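Local atomic coordinates of WZI (Escherichia coli, PDB entry 2YNK), a protein that takes part in group 1 capsule assembly as an outer-membrane beta-barrel lectin, probably binding capsular polysaccharide at the cell surface. Residues T82-G87 and G412-W417; G155-L160 and S385-Y390; S200-Y205 and P209-I214. All coordinates share one frame; numbering follows the deposited sequence.

Interaction 1. Residues T82-G87 and G412-W417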
ATOM      1  N   THR A  82       2.271  -2.430  17.231  1.00 54.84           N
ATOM      2  CA  THR A  82       1.258  -1.743  16.445  1.00 52.18           C
ATOM      3  C   THR A  82       1.342  -2.219  14.997  1.00 51.35           C
ATOM      4  O   THR A  82       2.395  -2.693  14.556  1.00 51.61           O
ATOM      5  CB  THR A  82       1.452  -0.213  16.493  1.00 52.76           C
ATOM      6  OG1 THR A  82       2.627   0.161  15.755  1.00 52.17           O
ATOM      7  CG2 THR A  82       1.571   0.264  17.935  1.00 52.48           C
ATOM      8  N   PRO A  83       0.234  -2.101  14.247  1.00 50.07           N
ATOM      9  CA  PRO A  83       0.260  -2.381  12.813  1.00 49.48           C
ATOM     10  C   PRO A  83       1.082  -1.332  12.058  1.00 48.37           C
ATOM     11  O   PRO A  83       1.263  -0.232  12.568  1.00 47.20           O
ATOM     12  CB  PRO A  83      -1.212  -2.285  12.419  1.00 49.78           C
ATOM     13  CG  PRO A  83      -1.805  -1.352  13.419  1.00 49.43           C
ATOM     14  CD  PRO A  83      -1.106  -1.686  14.696  1.00 50.62           C
ATOM     15  N   GLN A  84       1.564  -1.682  10.868  1.00 47.30           N
ATOM     16  CA  GLN A  84       2.484  -0.827  10.111  1.00 47.62           C
ATOM     17  C   GLN A  84       1.864  -0.332   8.822  1.00 46.89           C
ATOM     18  O   GLN A  84       0.960  -0.942   8.264  1.00 47.44           O
ATOM     19  CB  GLN A  84       3.770  -1.577   9.766  1.00 48.43           C
ATOM     20  CG  GLN A  84       4.506  -2.134  10.960  1.00 49.79           C
ATOM     21  CD  GLN A  84       4.939  -1.058  11.913  1.00 52.19           C
ATOM     22  OE1 GLN A  84       5.921  -0.356  11.662  1.00 55.52           O
ATOM     23  NE2 GLN A  84       4.211  -0.918  13.022  1.00 54.11           N
ATOM     24  N   GLY A  85       2.397   0.772   8.322  1.00 48.16           N
ATOM     25  CA  GLY A  85       1.802   1.444   7.185  1.00 46.31           C
ATOM     26  C   GLY A  85       2.218   0.943   5.822  1.00 44.17           C
ATOM     27  O   GLY A  85       2.860  -0.091   5.657  1.00 44.41           O
ATOM     28  N   PHE A  86       1.805   1.713   4.835  1.00 44.29           N
ATOM     29  CA  PHE A  86       2.198   1.526   3.463  1.00 42.91           C
ATOM     30  C   PHE A  86       3.668   1.172   3.374  1.00 42.91           C
ATOM     31  O   PHE A  86       4.534   1.904   3.857  1.00 41.52           O
ATOM     32  CB  PHE A  86       1.905   2.809   2.691  1.00 42.42           C
ATOM     33  CG  PHE A  86       2.373   2.783   1.283  1.00 40.95           C
ATOM     34  CD1 PHE A  86       3.651   3.201   0.967  1.00 39.74           C
ATOM     35  CD2 PHE A  86       1.534   2.356   0.278  1.00 39.92           C
ATOM     36  CE1 PHE A  86       4.089   3.181  -0.333  1.00 39.54           C
ATOM     37  CE2 PHE A  86       1.964   2.343  -1.029  1.00 40.41           C
ATOM     38  CZ  PHE A  86       3.252   2.750  -1.333  1.00 40.12           C
ATOM     39  N   GLY A  87       3.919   0.013   2.778  1.00 45.73           N
ATOM     40  CA  GLY A  87       5.257  -0.484   2.526  1.00 47.10           C
ATOM     41  C   GLY A  87       6.047  -0.922   3.742  1.00 48.43           C
ATOM     42  O   GLY A  87       7.258  -1.126   3.638  1.00 54.68           O
ATOM     43  N   GLY A 412       1.251   3.145  21.340  1.00 55.22           N
ATOM     44  CA  GLY A 412       2.642   2.995  20.931  1.00 54.92           C
ATOM     45  C   GLY A 412       3.265   4.212  20.274  1.00 55.41           C
ATOM     46  O   GLY A 412       2.575   5.052  19.692  1.00 54.29           O
ATOM     47  N   ILE A 413       4.590   4.273  20.378  1.00 55.65           N
ATOM     48  CA  ILE A 413       5.421   5.282  19.741  1.00 54.47           C
ATOM     49  C   ILE A 413       6.458   4.555  18.890  1.00 54.30           C
ATOM     50  O   ILE A 413       6.995   3.525  19.303  1.00 53.61           O
ATOM     51  CB  ILE A 413       6.127   6.168  20.793  1.00 55.96           C
ATOM     52  CG1 ILE A 413       6.970   7.267  20.116  1.00 56.68           C
ATOM     53  CG2 ILE A 413       6.986   5.324  21.726  1.00 54.69           C
ATOM     54  CD1 ILE A 413       7.479   8.332  21.074  1.00 55.66           C
ATOM     55  N   GLN A 414       6.738   5.080  17.700  1.00 53.66           N
ATOM     56  CA  GLN A 414       7.725   4.469  16.821  1.00 52.68           C
ATOM     57  C   GLN A 414       8.590   5.548  16.181  1.00 53.63           C
ATOM     58  O   GLN A 414       8.084   6.459  15.518  1.00 54.68           O
ATOM     59  CB  GLN A 414       7.027   3.616  15.768  1.00 52.60           C
ATOM     60  CG  GLN A 414       7.968   2.825  14.874  1.00 53.92           C
ATOM     61  CD  GLN A 414       7.272   1.699  14.123  1.00 54.44           C
ATOM     62  OE1 GLN A 414       6.038   1.636  14.052  1.00 55.11           O
ATOM     63  NE2 GLN A 414       8.065   0.797  13.554  1.00 54.80           N
ATOM     64  N   LEU A 415       9.895   5.460  16.426  1.00 53.60           N
ATOM     65  CA  LEU A 415      10.860   6.374  15.838  1.00 53.73           C
ATOM     66  C   LEU A 415      11.538   5.664  14.683  1.00 54.94           C
ATOM     67  O   LEU A 415      11.626   4.433  14.675  1.00 56.16           O
ATOM     68  CB  LEU A 415      11.909   6.792  16.866  1.00 53.32           C
ATOM     69  CG  LEU A 415      11.414   7.413  18.175  1.00 53.33           C
ATOM     70  CD1 LEU A 415      12.588   7.955  18.971  1.00 51.57           C
ATOM     71  CD2 LEU A 415      10.376   8.503  17.934  1.00 52.67           C
ATOM     72  N   GLY A 416      12.006   6.438  13.706  1.00 52.80           N
ATOM     73  CA  GLY A 416      12.712   5.876  12.564  1.00 51.65           C
ATOM     74  C   GLY A 416      13.850   6.760  12.080  1.00 51.99           C
ATOM     75  O   GLY A 416      13.828   7.976  12.264  1.00 51.54           O
ATOM     76  N   TRP A 417      14.858   6.127  11.485  1.00 52.00           N
ATOM     77  CA  TRP A 417      15.919   6.834  10.775  1.00 52.62           C
ATOM     78  C   TRP A 417      16.286   6.070   9.538  1.00 53.10           C
ATOM     79  O   TRP A 417      16.428   4.834   9.570  1.00 52.16           O
ATOM     80  CB  TRP A 417      17.150   7.033  11.643  1.00 53.10           C
ATOM     81  CG  TRP A 417      18.290   7.657  10.883  1.00 53.29           C
ATOM     82  CD1 TRP A 417      18.515   9.009  10.656  1.00 54.28           C
ATOM     83  CD2 TRP A 417      19.396   6.974  10.200  1.00 53.89           C
ATOM     84  NE1 TRP A 417      19.651   9.205   9.909  1.00 54.27           N
ATOM     85  CE2 TRP A 417      20.224   8.027   9.604  1.00 54.37           C
ATOM     86  CE3 TRP A 417      19.770   5.653  10.031  1.00 54.09           C
ATOM     87  CZ2 TRP A 417      21.371   7.740   8.890  1.00 55.25           C
ATOM     88  CZ3 TRP A 417      20.931   5.373   9.302  1.00 55.03           C
ATOM     89  CH2 TRP A 417      21.711   6.395   8.744  1.00 55.91           C
TER

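Interaction 2. Residues G155-L160 and S385-Y390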
ATOM      1  N   GLY A 155      -4.913   6.251   1.867  1.00 44.81           N
ATOM      2  CA  GLY A 155      -4.463   6.121   3.237  1.00 43.34           C
ATOM      3  C   GLY A 155      -2.988   5.826   3.303  1.00 42.31           C
ATOM      4  O   GLY A 155      -2.417   5.281   2.355  1.00 38.02           O
ATOM      5  N   TYR A 156      -2.381   6.195   4.432  1.00 43.83           N
ATOM      6  CA  TYR A 156      -0.978   5.915   4.701  1.00 45.13           C
ATOM      7  C   TYR A 156      -0.806   4.737   5.654  1.00 46.05           C
ATOM      8  O   TYR A 156       0.207   4.041   5.614  1.00 43.11           O
ATOM      9  CB  TYR A 156      -0.288   7.160   5.261  1.00 46.49           C
ATOM     10  CG  TYR A 156       0.003   8.201   4.201  1.00 47.80           C
ATOM     11  CD1 TYR A 156       1.071   8.047   3.333  1.00 48.91           C
ATOM     12  CD2 TYR A 156      -0.806   9.321   4.051  1.00 48.98           C
ATOM     13  CE1 TYR A 156       1.344   8.989   2.352  1.00 50.65           C
ATOM     14  CE2 TYR A 156      -0.541  10.270   3.078  1.00 50.83           C
ATOM     15  CZ  TYR A 156       0.540  10.100   2.229  1.00 50.66           C
ATOM     16  OH  TYR A 156       0.808  11.018   1.247  1.00 47.95           O
ATOM     17  N   GLU A 157      -1.799   4.515   6.505  1.00 49.48           N
ATOM     18  CA  GLU A 157      -1.713   3.479   7.532  1.00 50.49           C
ATOM     19  C   GLU A 157      -2.298   2.139   7.060  1.00 48.54           C
ATOM     20  O   GLU A 157      -1.964   1.083   7.597  1.00 47.87           O
ATOM     21  CB  GLU A 157      -2.426   3.944   8.796  1.00 52.62           C
ATOM     22  CG  GLU A 157      -1.702   3.536  10.070  1.00 55.83           C
ATOM     23  CD  GLU A 157      -0.539   4.449  10.389  1.00 57.27           C
ATOM     24  OE1 GLU A 157      -0.682   5.673  10.191  1.00 58.48           O
ATOM     25  OE2 GLU A 157       0.511   3.949  10.841  1.00 57.40           O
ATOM     26  N   GLY A 158      -3.156   2.198   6.046  1.00 47.95           N
ATOM     27  CA  GLY A 158      -3.856   1.027   5.543  1.00 45.69           C
ATOM     28  C   GLY A 158      -4.745   1.336   4.353  1.00 45.36           C
ATOM     29  O   GLY A 158      -5.081   2.496   4.093  1.00 48.08           O
ATOM     30  N   SER A 159      -5.074   0.295   3.601  1.00 44.51           N
ATOM     31  CA  SER A 159      -6.227   0.304   2.721  1.00 45.93           C
ATOM     32  C   SER A 159      -7.303  -0.570   3.346  1.00 46.30           C
ATOM     33  O   SER A 159      -7.016  -1.649   3.836  1.00 46.86           O
ATOM     34  CB  SER A 159      -5.876  -0.259   1.354  1.00 46.57           C
ATOM     35  OG  SER A 159      -7.068  -0.600   0.656  1.00 49.35           O
ATOM     36  N   LEU A 160      -8.547  -0.123   3.299  1.00 47.19           N
ATOM     37  CA  LEU A 160      -9.650  -0.903   3.849  1.00 47.19           C
ATOM     38  C   LEU A 160     -10.058  -2.064   2.950  1.00 47.32           C
ATOM     39  O   LEU A 160     -10.854  -2.916   3.375  1.00 49.46           O
ATOM     40  CB  LEU A 160     -10.879  -0.022   4.080  1.00 47.24           C
ATOM     41  CG  LEU A 160     -10.749   1.162   5.037  1.00 46.85           C
ATOM     42  CD1 LEU A 160     -12.037   1.983   4.992  1.00 47.42           C
ATOM     43  CD2 LEU A 160     -10.433   0.713   6.454  1.00 45.30           C
ATOM     44  N   SER A 385      11.866  10.157  11.560  1.00 48.20           N
ATOM     45  CA  SER A 385      10.424  10.035  11.687  1.00 48.35           C
ATOM     46  C   SER A 385       9.995   9.781  13.120  1.00 49.19           C
ATOM     47  O   SER A 385      10.763   9.281  13.938  1.00 51.31           O
ATOM     48  CB  SER A 385       9.897   8.948  10.751  1.00 48.25           C
ATOM     49  OG  SER A 385      10.924   8.038  10.411  1.00 51.88           O
ATOM     50  N   THR A 386       8.762  10.168  13.418  1.00 49.30           N
ATOM     51  CA  THR A 386       8.139   9.857  14.694  1.00 49.76           C
ATOM     52  C   THR A 386       6.681   9.505  14.464  1.00 49.88           C
ATOM     53  O   THR A 386       6.000  10.141  13.654  1.00 49.63           O
ATOM     54  CB  THR A 386       8.262  11.025  15.671  1.00 49.86           C
ATOM     55  OG1 THR A 386       9.650  11.244  15.935  1.00 51.09           O
ATOM     56  CG2 THR A 386       7.547  10.720  16.982  1.00 49.99           C
ATOM     57  N   ARG A 387       6.212   8.481  15.170  1.00 49.20           N
ATOM     58  CA  ARG A 387       4.878   7.969  14.945  1.00 49.40           C
ATOM     59  C   ARG A 387       4.203   7.577  16.237  1.00 49.67           C
ATOM     60  O   ARG A 387       4.729   6.763  16.977  1.00 51.35           O
ATOM     61  CB  ARG A 387       4.961   6.766  14.026  1.00 49.38           C
ATOM     62  CG  ARG A 387       3.617   6.148  13.736  1.00 49.93           C
ATOM     63  CD  ARG A 387       3.646   5.306  12.479  1.00 50.24           C
ATOM     64  NE  ARG A 387       2.463   4.441  12.437  1.00 52.19           N
ATOM     65  CZ  ARG A 387       2.381   3.224  12.974  1.00 50.46           C
ATOM     66  NH1 ARG A 387       3.411   2.671  13.605  1.00 50.75           N
ATOM     67  NH2 ARG A 387       1.249   2.550  12.868  1.00 51.43           N
ATOM     68  N   LEU A 388       3.050   8.176  16.509  1.00 51.18           N
ATOM     69  CA  LEU A 388       2.215   7.789  17.645  1.00 51.88           C
ATOM     70  C   LEU A 388       0.975   7.076  17.124  1.00 51.77           C
ATOM     71  O   LEU A 388       0.481   7.387  16.037  1.00 51.35           O
ATOM     72  CB  LEU A 388       1.797   9.010  18.464  1.00 53.07           C
ATOM     73  CG  LEU A 388       2.904   9.767  19.199  1.00 55.34           C
ATOM     74  CD1 LEU A 388       2.401  11.120  19.687  1.00 56.94           C
ATOM     75  CD2 LEU A 388       3.444   8.949  20.363  1.00 55.26           C
ATOM     76  N   VAL A 389       0.470   6.127  17.904  1.00 52.28           N
ATOM     77  CA  VAL A 389      -0.701   5.368  17.503  1.00 53.02           C
ATOM     78  C   VAL A 389      -1.483   4.833  18.706  1.00 54.04           C
ATOM     79  O   VAL A 389      -0.904   4.388  19.687  1.00 53.83           O
ATOM     80  CB  VAL A 389      -0.299   4.222  16.549  1.00 52.50           C
ATOM     81  CG1 VAL A 389       1.028   3.622  16.965  1.00 53.69           C
ATOM     82  CG2 VAL A 389      -1.369   3.147  16.495  1.00 53.50           C
ATOM     83  N   TYR A 390      -2.806   4.924  18.612  1.00 56.42           N
ATOM     84  CA  TYR A 390      -3.738   4.322  19.555  1.00 57.72           C
ATOM     85  C   TYR A 390      -4.610   3.374  18.751  1.00 56.99           C
ATOM     86  O   TYR A 390      -5.135   3.769  17.709  1.00 54.26           O
ATOM     87  CB  TYR A 390      -4.612   5.391  20.223  1.00 62.70           C
ATOM     88  CG  TYR A 390      -5.792   4.836  21.004  1.00 67.54           C
ATOM     89  CD1 TYR A 390      -6.960   4.423  20.350  1.00 71.00           C
ATOM     90  CD2 TYR A 390      -5.743   4.714  22.386  1.00 70.43           C
ATOM     91  CE1 TYR A 390      -8.034   3.906  21.053  1.00 72.47           C
ATOM     92  CE2 TYR A 390      -6.815   4.200  23.099  1.00 73.47           C
ATOM     93  CZ  TYR A 390      -7.957   3.800  22.427  1.00 75.29           C
ATOM     94  OH  TYR A 390      -9.027   3.291  23.130  1.00 82.24           O
TER

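Interaction 3. Residues S200-Y205 and P209-I214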
ATOM      1  N   SER A 200      -6.239 -13.130  -8.924  1.00 49.28           N
ATOM      2  CA  SER A 200      -5.203 -13.737  -8.077  1.00 49.85           C
ATOM      3  C   SER A 200      -5.702 -15.017  -7.387  1.00 49.92           C
ATOM      4  O   SER A 200      -6.902 -15.261  -7.286  1.00 47.87           O
ATOM      5  CB  SER A 200      -4.760 -12.739  -7.004  1.00 51.69           C
ATOM      6  OG  SER A 200      -4.170 -11.571  -7.563  1.00 54.92           O
ATOM      7  N   GLN A 201      -4.760 -15.825  -6.913  1.00 51.20           N
ATOM      8  CA  GLN A 201      -5.061 -17.071  -6.207  1.00 49.83           C
ATOM      9  C   GLN A 201      -4.538 -17.003  -4.781  1.00 49.28           C
ATOM     10  O   GLN A 201      -3.347 -16.777  -4.550  1.00 49.96           O
ATOM     11  CB  GLN A 201      -4.421 -18.252  -6.923  1.00 50.78           C
ATOM     12  CG  GLN A 201      -4.888 -19.597  -6.385  1.00 53.18           C
ATOM     13  CD  GLN A 201      -4.363 -20.766  -7.190  1.00 53.58           C
ATOM     14  OE1 GLN A 201      -5.089 -21.351  -7.985  1.00 54.12           O
ATOM     15  NE2 GLN A 201      -3.092 -21.102  -7.000  1.00 54.58           N
HETATM   16  N   MSE A 202      -5.427 -17.202  -3.818  1.00 50.01           N
HETATM   17  CA  MSE A 202      -5.038 -17.172  -2.406  1.00 49.45           C
HETATM   18  C   MSE A 202      -4.191 -18.381  -2.106  1.00 47.55           C
HETATM   19  O   MSE A 202      -4.351 -19.429  -2.733  1.00 45.45           O
HETATM   20  CB  MSE A 202      -6.282 -17.153  -1.532  1.00 51.94           C
HETATM   21  CG  MSE A 202      -7.056 -15.855  -1.707  1.00 53.85           C
HETATM   22 SE   MSE A 202      -8.455 -15.811  -0.334  1.00 62.76          SE
HETATM   23  CE  MSE A 202      -7.295 -15.065   1.077  1.00 59.92           C
ATOM     24  N   ASN A 203      -3.280 -18.232  -1.147  1.00 46.60           N
ATOM     25  CA  ASN A 203      -2.289 -19.257  -0.815  1.00 45.85           C
ATOM     26  C   ASN A 203      -2.561 -19.852   0.558  1.00 45.26           C
ATOM     27  O   ASN A 203      -2.895 -19.118   1.502  1.00 45.25           O
ATOM     28  CB  ASN A 203      -0.890 -18.642  -0.842  1.00 45.33           C
ATOM     29  CG  ASN A 203       0.214 -19.671  -0.715  1.00 45.39           C
ATOM     30  OD1 ASN A 203       0.059 -20.824  -1.106  1.00 47.69           O
ATOM     31  ND2 ASN A 203       1.348 -19.246  -0.182  1.00 45.16           N
ATOM     32  N   GLN A 204      -2.427 -21.180   0.655  1.00 45.69           N
ATOM     33  CA  GLN A 204      -2.705 -21.942   1.888  1.00 45.06           C
ATOM     34  C   GLN A 204      -4.036 -21.531   2.515  1.00 44.37           C
ATOM     35  O   GLN A 204      -4.165 -21.464   3.733  1.00 45.70           O
ATOM     36  CB  GLN A 204      -1.580 -21.759   2.914  1.00 44.77           C
ATOM     37  CG  GLN A 204      -0.254 -22.419   2.557  1.00 44.79           C
ATOM     38  CD  GLN A 204       0.751 -22.317   3.695  1.00 45.38           C
ATOM     39  OE1 GLN A 204       0.606 -21.485   4.607  1.00 44.14           O
ATOM     40  NE2 GLN A 204       1.778 -23.176   3.660  1.00 46.58           N
ATOM     41  N   TYR A 205      -5.026 -21.238   1.684  1.00 42.94           N
ATOM     42  CA  TYR A 205      -6.274 -20.713   2.196  1.00 42.54           C
ATOM     43  C   TYR A 205      -7.172 -21.907   2.553  1.00 42.93           C
ATOM     44  O   TYR A 205      -8.076 -22.268   1.797  1.00 42.27           O
ATOM     45  CB  TYR A 205      -6.903 -19.742   1.187  1.00 40.26           C
ATOM     46  CG  TYR A 205      -8.119 -19.053   1.716  1.00 39.52           C
ATOM     47  CD1 TYR A 205      -8.014 -18.000   2.618  1.00 39.40           C
ATOM     48  CD2 TYR A 205      -9.377 -19.474   1.346  1.00 40.68           C
ATOM     49  CE1 TYR A 205      -9.141 -17.365   3.119  1.00 39.31           C
ATOM     50  CE2 TYR A 205     -10.512 -18.858   1.840  1.00 41.63           C
ATOM     51  CZ  TYR A 205     -10.395 -17.800   2.721  1.00 41.06           C
ATOM     52  OH  TYR A 205     -11.547 -17.209   3.200  1.00 42.40           O
ATOM     53  N   PRO A 209      -9.546 -24.064  -0.432  1.00 49.34           N
ATOM     54  CA  PRO A 209      -8.255 -23.991  -1.115  1.00 47.68           C
ATOM     55  C   PRO A 209      -8.319 -23.334  -2.501  1.00 45.53           C
ATOM     56  O   PRO A 209      -9.335 -23.399  -3.173  1.00 44.11           O
ATOM     57  CB  PRO A 209      -7.847 -25.470  -1.231  1.00 48.69           C
ATOM     58  CG  PRO A 209      -8.578 -26.155  -0.130  1.00 49.17           C
ATOM     59  CD  PRO A 209      -9.882 -25.440  -0.024  1.00 49.06           C
ATOM     60  N   HIS A 210      -7.220 -22.713  -2.912  1.00 46.62           N
ATOM     61  CA  HIS A 210      -7.115 -22.029  -4.217  1.00 45.79           C
ATOM     62  C   HIS A 210      -8.241 -21.078  -4.488  1.00 42.44           C
ATOM     63  O   HIS A 210      -8.818 -21.102  -5.562  1.00 43.29           O
ATOM     64  CB  HIS A 210      -7.015 -23.052  -5.339  1.00 48.38           C
ATOM     65  CG  HIS A 210      -6.186 -24.258  -4.978  1.00 52.67           C
ATOM     66  ND1 HIS A 210      -4.932 -24.159  -4.502  1.00 55.18           N
ATOM     67  CD2 HIS A 210      -6.478 -25.622  -5.039  1.00 55.10           C
ATOM     68  CE1 HIS A 210      -4.439 -25.396  -4.268  1.00 55.48           C
ATOM     69  NE2 HIS A 210      -5.387 -26.289  -4.596  1.00 56.27           N
ATOM     70  N   ALA A 211      -8.571 -20.236  -3.519  1.00 40.38           N
ATOM     71  CA  ALA A 211      -9.620 -19.248  -3.704  1.00 41.76           C
ATOM     72  C   ALA A 211      -9.059 -18.052  -4.483  1.00 44.28           C
ATOM     73  O   ALA A 211      -7.891 -17.649  -4.324  1.00 43.55           O
ATOM     74  CB  ALA A 211     -10.191 -18.793  -2.369  1.00 40.29           C
ATOM     75  N   LYS A 212      -9.904 -17.473  -5.319  1.00 45.44           N
ATOM     76  CA  LYS A 212      -9.478 -16.383  -6.159  1.00 45.93           C
ATOM     77  C   LYS A 212      -9.907 -15.072  -5.543  1.00 47.22           C
ATOM     78  O   LYS A 212     -10.979 -14.977  -4.948  1.00 47.11           O
ATOM     79  CB  LYS A 212     -10.065 -16.520  -7.556  1.00 46.17           C
ATOM     80  CG  LYS A 212     -10.066 -17.945  -8.099  1.00 47.04           C
ATOM     81  CD  LYS A 212      -8.702 -18.613  -8.037  1.00 46.41           C
ATOM     82  CE  LYS A 212      -8.766 -19.998  -8.657  1.00 47.36           C
ATOM     83  NZ  LYS A 212      -7.451 -20.681  -8.554  1.00 47.48           N
ATOM     84  N   ILE A 213      -9.046 -14.068  -5.668  1.00 48.18           N
ATOM     85  CA  ILE A 213      -9.450 -12.698  -5.432  1.00 48.78           C
ATOM     86  C   ILE A 213      -9.438 -12.024  -6.800  1.00 48.33           C
ATOM     87  O   ILE A 213      -8.393 -11.910  -7.437  1.00 48.19           O
ATOM     88  CB  ILE A 213      -8.535 -11.984  -4.423  1.00 48.87           C
ATOM     89  CG1 ILE A 213      -8.567 -12.703  -3.070  1.00 51.48           C
ATOM     90  CG2 ILE A 213      -8.979 -10.544  -4.221  1.00 48.57           C
ATOM     91  CD1 ILE A 213      -9.871 -12.566  -2.305  1.00 50.90           C
ATOM     92  N   ILE A 214     -10.619 -11.636  -7.265  1.00 48.89           N
ATOM     93  CA  ILE A 214     -10.765 -10.917  -8.525  1.00 51.32           C
ATOM     94  C   ILE A 214     -11.291  -9.536  -8.195  1.00 50.78           C
ATOM     95  O   ILE A 214     -12.182  -9.395  -7.348  1.00 50.85           O
ATOM     96  CB  ILE A 214     -11.705 -11.658  -9.493  1.00 52.09           C
ATOM     97  CG1 ILE A 214     -11.090 -13.020  -9.846  1.00 53.37           C
ATOM     98  CG2 ILE A 214     -11.936 -10.841 -10.756  1.00 49.17           C
ATOM     99  CD1 ILE A 214     -12.106 -14.102 -10.112  1.00 54.95           C
TER

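Interaction 1. Residues T82-G87 and G412-W417
Gln84 and Gln414 meet side chain to side chain in a small polar contact between a loop and the barrel wall. Residues 82-87 belong to the loop between strands 69-76 and 95-104. Residues 412-417 are part of strand 408-422.

The two amides meet at an angle, their planes 42° apart. Gln414 NE2 donates to Gln84 OE1 at 3.1 Å. This donor is tilted somewhat from the carbonyl plane, and the N-H angle of 138° shows a bent bond. The return bond, from Gln84 NE2 to Gln414 OE1, is weak at 3.3 Å. Gln84 OE1 and Gln414 OE1, two acceptors, also lie 3.1 Å apart without bonding. This is thus a skewed amide pair, not a flat two-bond one. Gln414 NE2 is also hydrogen-bonded to Ser430 on the next strand, which gives its amide a second hold outside the loop.

The Gln84 chain is bent at chi2 (-61°), which folds its amide back over its own loop. There NE2 donates to Thr82 O at 3.0 Å, coming from above the carbonyl plane. This internal bond helps fix the rotation of the amide that Gln414 meets. The Gln414 chain is instead extended beyond CG and reaches straight across from the strand.

Next to the glutamines the contact is apolar and slight. Thr82 CG2 lies 4.2 Å from Gly412 CA; Gly412 has no side chain, which lets the methyl come near. Thr82 also packs on Val389 and Thr434.

Ile413 points away from the loop, and Leu415 touches a bound dodecane. Gln414 alternates with them and faces the loop. The pattern is consistent with a transmembrane beta-barrel strand whose outward side chains meet hydrocarbon, while a polar residue meets an inward-folded loop.

Interaction 2. Residues G155-L160 and S385-Y390
Arg387 sends its side chain from the strand toward Glu157 with CG anti to the backbone N (chi1 180°), and the chain stays extended as far as NE. Glu157 approaches from the opposite direction with a chain bent at chi2 (80°), which turns its carboxylate to the guanidinium.

The two groups form a buried salt bridge. One carboxylate oxygen does the work. Glu157 OE2 sits at the edge of the guanidinium, near its plane, 2.6 Å from Arg387 NE. Glu157 OE2 is also 2.6 Å from Arg387 NH2. Both hydrogen bonds are weak in angle: one oxygen lies between two N-H groups, and neither bond is straight. The carboxylate and guanidinium planes are only 17° apart, so the two groups are nearly parallel. Val389 CG1 lies 4.0 Å above one face of the guanidinium of Arg387, toward its rim.

The other oxygen, Glu157 OE1, is hydrogen-bonded to Tyr326 OH. Both ends of the carboxylate are thus used, which should restrain its rotation. Glu328 accepts from the backbone N of Tyr156 and of Glu157, a second shell that positions the loop carrying the carboxylate.

Residues 155-160 lie in the loop between strands 151-152 and 170-176. Glu157 packs on Leu369 and Ala371 of strand 368-377. Strand 383-393, which carries Arg387, runs antiparallel between strands 368-377 and 408-422 in the barrel wall.

Interaction 3. Residues S200-Y205 and P209-I214
Met202, Tyr205, Ala211 and Ile213 form the apolar centre of this hairpin end. Met202 is present as selenomethionine. Its SE lies over the centre of the Tyr205 ring, 3.7 Å above the plane, in a Met-aromatic contact. Chi1 (-67°) sets CG beside the backbone N, and the nearly extended chi2 (-171°) carries SE over the ring. Chi3 only bends CE aside. Ala211 CB touches both partners, at 4.0 Å from Met202 SE and 3.9 Å from Tyr205 CD2. Farther along, Met202 CG packs on Ile213 CG1 at 3.8 Å.

Backbone bonds flank this cluster. Ser200 and Ile213 are an antiparallel hydrogen-bonded pair: Ser200 N to Ile213 O and Ile213 N to Ser200 O are each 2.9 Å. Past the end of the regular ladder, Met202 N donates to Ala211 O at 2.6 Å. That bond is almost straight, at 176°.

The polar edge is on the other face. Gln201 and Lys212 form the non-hydrogen-bonded pair, and their side chains run side by side in the same direction. The chain of Lys212 bends at chi2, and its NZ makes a weak bond back to His210 O. The CB of His210 rests near Gln201 OE1.

The phenol of Tyr205 reaches out of the hairpin to Gly351 O. Strands 193-201 and 212-221 are the two arms of the hairpin. Gln201 bonds through its backbone to Thr170 of strand 170-176, while Lys212 and Ile214 bond to strand 226-236.

Interactions 1 and 2 are neighbours, with centres about 7 Å apart. Arg387 joins them. Arg387 O receives a probable hydrogen bond from Gln414 N at 2.7 Å, part of the pairing of strands 383-393 and 408-422. Arg387 NH2 probably bonds Pro83 O at 2.8 Å, while Glu157 of the other loop holds the same guanidinium. Interaction 3 is a hairpin elsewhere in the barrel, about 29 and 28 Å from interactions 1 and 2 between centres. Nearest atoms are about 17 and 11 Å apart, without touching. Bound hydrocarbons probably mark the membrane-facing wall. A hexane touches Gly412. The Arg387 side chain is about 10 Å from a dodecane, the Gln201 side chain about 8 Å from an octane.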